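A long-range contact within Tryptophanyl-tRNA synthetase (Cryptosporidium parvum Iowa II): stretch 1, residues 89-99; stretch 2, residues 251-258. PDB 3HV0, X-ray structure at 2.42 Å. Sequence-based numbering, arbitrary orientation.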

# COMPACT_ATOMS: atom_id res chain seq x y z
N HIS A 89 -13.56 -16.56 17.11
CA HIS A 89 -13.99 -16.80 18.50
C HIS A 89 -15.44 -16.37 18.59
O HIS A 89 -15.94 -15.62 17.73
CB HIS A 89 -13.18 -16.00 19.53
CG HIS A 89 -11.70 -16.16 19.42
ND1 HIS A 89 -10.83 -15.09 19.38
CD2 HIS A 89 -10.92 -17.27 19.37
CE1 HIS A 89 -9.58 -15.53 19.30
NE2 HIS A 89 -9.61 -16.85 19.29
N VAL A 90 -16.14 -16.82 19.62
CA VAL A 90 -17.51 -16.39 19.83
C VAL A 90 -17.54 -14.91 20.21
O VAL A 90 -18.53 -14.21 19.94
CB VAL A 90 -18.22 -17.26 20.89
CG1 VAL A 90 -19.67 -16.86 21.05
CG2 VAL A 90 -18.14 -18.73 20.49
N GLY A 91 -16.43 -14.43 20.79
CA GLY A 91 -16.30 -13.02 21.17
C GLY A 91 -16.36 -12.14 19.94
O GLY A 91 -16.95 -11.06 19.96
N HIS A 92 -15.75 -12.63 18.87
CA HIS A 92 -15.72 -11.92 17.58
C HIS A 92 -17.05 -11.85 16.90
O HIS A 92 -17.19 -11.10 15.97
CB HIS A 92 -14.72 -12.57 16.63
CG HIS A 92 -13.29 -12.33 17.01
ND1 HIS A 92 -12.39 -13.36 17.23
CD2 HIS A 92 -12.60 -11.18 17.20
CE1 HIS A 92 -11.21 -12.84 17.55
NE2 HIS A 92 -11.32 -11.53 17.54
N LEU A 93 -18.02 -12.63 17.34
CA LEU A 93 -19.37 -12.54 16.78
C LEU A 93 -20.17 -11.38 17.36
O LEU A 93 -21.25 -11.07 16.87
CB LEU A 93 -20.13 -13.84 17.04
CG LEU A 93 -19.79 -15.06 16.19
CD1 LEU A 93 -20.65 -16.22 16.70
CD2 LEU A 93 -20.04 -14.81 14.71
N VAL A 94 -19.67 -10.77 18.43
CA VAL A 94 -20.37 -9.67 19.09
C VAL A 94 -20.53 -8.47 18.13
O VAL A 94 -21.65 -8.00 17.91
CB VAL A 94 -19.72 -9.30 20.45
CG1 VAL A 94 -20.18 -7.91 20.94
CG2 VAL A 94 -20.03 -10.39 21.49
N PRO A 95 -19.45 -7.99 17.52
CA PRO A 95 -19.70 -6.90 16.58
C PRO A 95 -20.46 -7.32 15.32
O PRO A 95 -21.25 -6.55 14.81
CB PRO A 95 -18.30 -6.41 16.23
CG PRO A 95 -17.44 -6.89 17.31
CD PRO A 95 -18.01 -8.21 17.71
N PHE A 96 -20.24 -8.54 14.83
CA PHE A 96 -20.90 -9.03 13.61
C PHE A 96 -22.41 -9.25 13.78
O PHE A 96 -23.20 -8.81 12.94
CB PHE A 96 -20.20 -10.28 13.06
CG PHE A 96 -18.92 -9.97 12.32
CD1 PHE A 96 -18.96 -9.46 11.05
CD2 PHE A 96 -17.70 -10.12 12.94
CE1 PHE A 96 -17.81 -9.12 10.39
CE2 PHE A 96 -16.54 -9.80 12.28
CZ PHE A 96 -16.59 -9.30 11.00
N LEU A 97 -22.80 -9.92 14.87
CA LEU A 97 -24.22 -10.08 15.20
C LEU A 97 -24.92 -8.73 15.37
O LEU A 97 -26.06 -8.55 14.94
CB LEU A 97 -24.40 -10.94 16.46
CG LEU A 97 -24.09 -12.45 16.41
CD1 LEU A 97 -24.56 -13.13 17.71
CD2 LEU A 97 -24.70 -13.15 15.20
N PHE A 98 -24.22 -7.77 15.95
CA PHE A 98 -24.78 -6.42 16.13
C PHE A 98 -24.98 -5.66 14.81
O PHE A 98 -26.01 -5.03 14.58
CB PHE A 98 -23.90 -5.61 17.06
CG PHE A 98 -24.50 -4.33 17.48
CD1 PHE A 98 -25.60 -4.32 18.32
CD2 PHE A 98 -23.99 -3.12 17.02
CE1 PHE A 98 -26.18 -3.13 18.72
CE2 PHE A 98 -24.54 -1.93 17.41
CZ PHE A 98 -25.65 -1.92 18.27
N THR A 99 -23.99 -5.75 13.93
CA THR A 99 -24.08 -5.17 12.60
C THR A 99 -25.20 -5.76 11.73
O THR A 99 -25.81 -5.05 10.93
CB THR A 99 -22.79 -5.42 11.85
OG1 THR A 99 -21.68 -4.92 12.61
CG2 THR A 99 -22.88 -4.76 10.45
N SER A 251 -19.01 6.12 14.81
CA SER A 251 -18.77 4.81 15.34
C SER A 251 -19.63 4.51 16.55
O SER A 251 -20.08 5.41 17.21
CB SER A 251 -17.27 4.62 15.66
OG SER A 251 -16.72 5.75 16.27
N ILE A 252 -19.87 3.22 16.77
CA ILE A 252 -20.54 2.71 17.94
C ILE A 252 -19.71 1.51 18.45
O ILE A 252 -19.38 0.62 17.68
CB ILE A 252 -22.00 2.32 17.61
CG1 ILE A 252 -22.76 1.92 18.87
CG2 ILE A 252 -22.07 1.23 16.57
CD1 ILE A 252 -24.29 2.25 18.79
N HIS A 253 -19.38 1.52 19.74
CA HIS A 253 -18.28 0.71 20.26
C HIS A 253 -18.74 -0.31 21.27
O HIS A 253 -19.51 0.03 22.16
CB HIS A 253 -17.23 1.57 20.96
CG HIS A 253 -16.92 2.87 20.28
ND1 HIS A 253 -16.73 4.04 20.98
CD2 HIS A 253 -16.77 3.17 18.97
CE1 HIS A 253 -16.46 5.01 20.13
NE2 HIS A 253 -16.47 4.51 18.90
N SER A 254 -18.18 -1.52 21.19
CA SER A 254 -18.54 -2.59 22.13
C SER A 254 -17.44 -2.97 23.12
O SER A 254 -16.25 -2.79 22.88
CB SER A 254 -18.98 -3.85 21.39
OG SER A 254 -17.94 -4.37 20.60
N ILE A 255 -17.89 -3.50 24.26
CA ILE A 255 -17.01 -4.01 25.29
C ILE A 255 -16.70 -5.46 24.95
O ILE A 255 -17.58 -6.18 24.47
CB ILE A 255 -17.67 -3.89 26.68
CG1 ILE A 255 -16.61 -4.01 27.78
CG2 ILE A 255 -18.77 -4.92 26.85
CD1 ILE A 255 -15.78 -2.75 27.97
N PHE A 256 -15.46 -5.89 25.17
CA PHE A 256 -15.01 -7.21 24.69
C PHE A 256 -15.54 -8.33 25.59
O PHE A 256 -15.74 -8.15 26.79
CB PHE A 256 -13.47 -7.26 24.47
CG PHE A 256 -12.64 -7.43 25.73
CD1 PHE A 256 -12.19 -8.70 26.13
CD2 PHE A 256 -12.28 -6.32 26.50
CE1 PHE A 256 -11.40 -8.87 27.29
CE2 PHE A 256 -11.49 -6.48 27.67
CZ PHE A 256 -11.06 -7.76 28.06
N LEU A 257 -15.81 -9.48 24.96
CA LEU A 257 -16.31 -10.65 25.67
C LEU A 257 -15.22 -11.13 26.62
O LEU A 257 -14.09 -11.42 26.18
CB LEU A 257 -16.68 -11.76 24.69
CG LEU A 257 -17.67 -12.77 25.25
CD1 LEU A 257 -18.96 -12.06 25.61
CD2 LEU A 257 -17.93 -13.92 24.28
N PRO A 258 -15.54 -11.20 27.93
CA PRO A 258 -14.51 -11.31 28.97
C PRO A 258 -13.57 -12.48 28.73
O PRO A 258 -14.02 -13.62 28.56
CB PRO A 258 -15.33 -11.51 30.26
CG PRO A 258 -16.66 -11.93 29.83
CD PRO A 258 -16.89 -11.36 28.48

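Stretch 1 enters through a type I beta turn from Val 90 to Leu 93, marked by the bond from Leu 93 N to Val 90 O at 3.1 Å, and runs on into a helix that continues past Thr 99. Regular i to i+4 bonds support that assignment: Leu 97 N reaches Leu 93 O at 2.8 Å, and Phe 98 N reaches Val 94 O at 3.2 Å. Stretch 2 is the end of a strand, 251-254, followed by an extended segment through Pro 258. The helix and strand axes approach to 9.7 Å, and their N-to-C directions differ by 136°, so the chains run in roughly opposed senses. The register follows: Gly 91 CA lies 5.1 Å from Leu 257 CA, whereas Pro 95 CA and Ser 254 CA are 7.1 Å apart.

No hydrogen bond crosses between the stretches, so the contact rests on packing, with 287 Å² buried in total. Its tightest point is at Gly 91, where Leu 257 CD2 sits 3.6 Å from Gly 91 CA. Gly 91 suits this close spacing: an ideally placed CB would point toward stretch 2 and lie 3.4 Å from Leu 257 CB, a tight fit. Leu 257, with chi1 t and chi2 p, points toward the turn and has 68 Å² covered, the largest share of any residue here. The same methyl, Leu 257 CD2, also lies 4.2 Å from Val 90 C, so it packs against turn backbone rather than against a side chain.

Farther along, alternation in the strand selects the residues that face the helix. Ile 252 and Ser 254 direct their CA-to-CB bonds toward it, while His 253 between them points away. On the helix, Val 94 and Phe 98 are one turn apart and both point toward the strand. Ser 254 OG stands 4.2 Å from Val 94 CG1 and 4.2 Å from Pro 95 CG; these are van der Waals neighbours, and the small serine side chain fits where the helix presents a methyl of the branched Val 94 side chain and the ring of Pro 95.

At the far end, Phe 98 in the t rotamer extends its ring to Ile 252, with Phe 98 CE2 and Ile 252 CG2 4.1 Å apart. The methyl lies near the ring plane, an edge contact rather than a stack on the face. Both residues are buried, as suits two apolar side chains. Within the helix, Thr 99 OG1 donates to Pro 95 O at 2.8 Å, satisfying a buried hydroxyl without involving the strand.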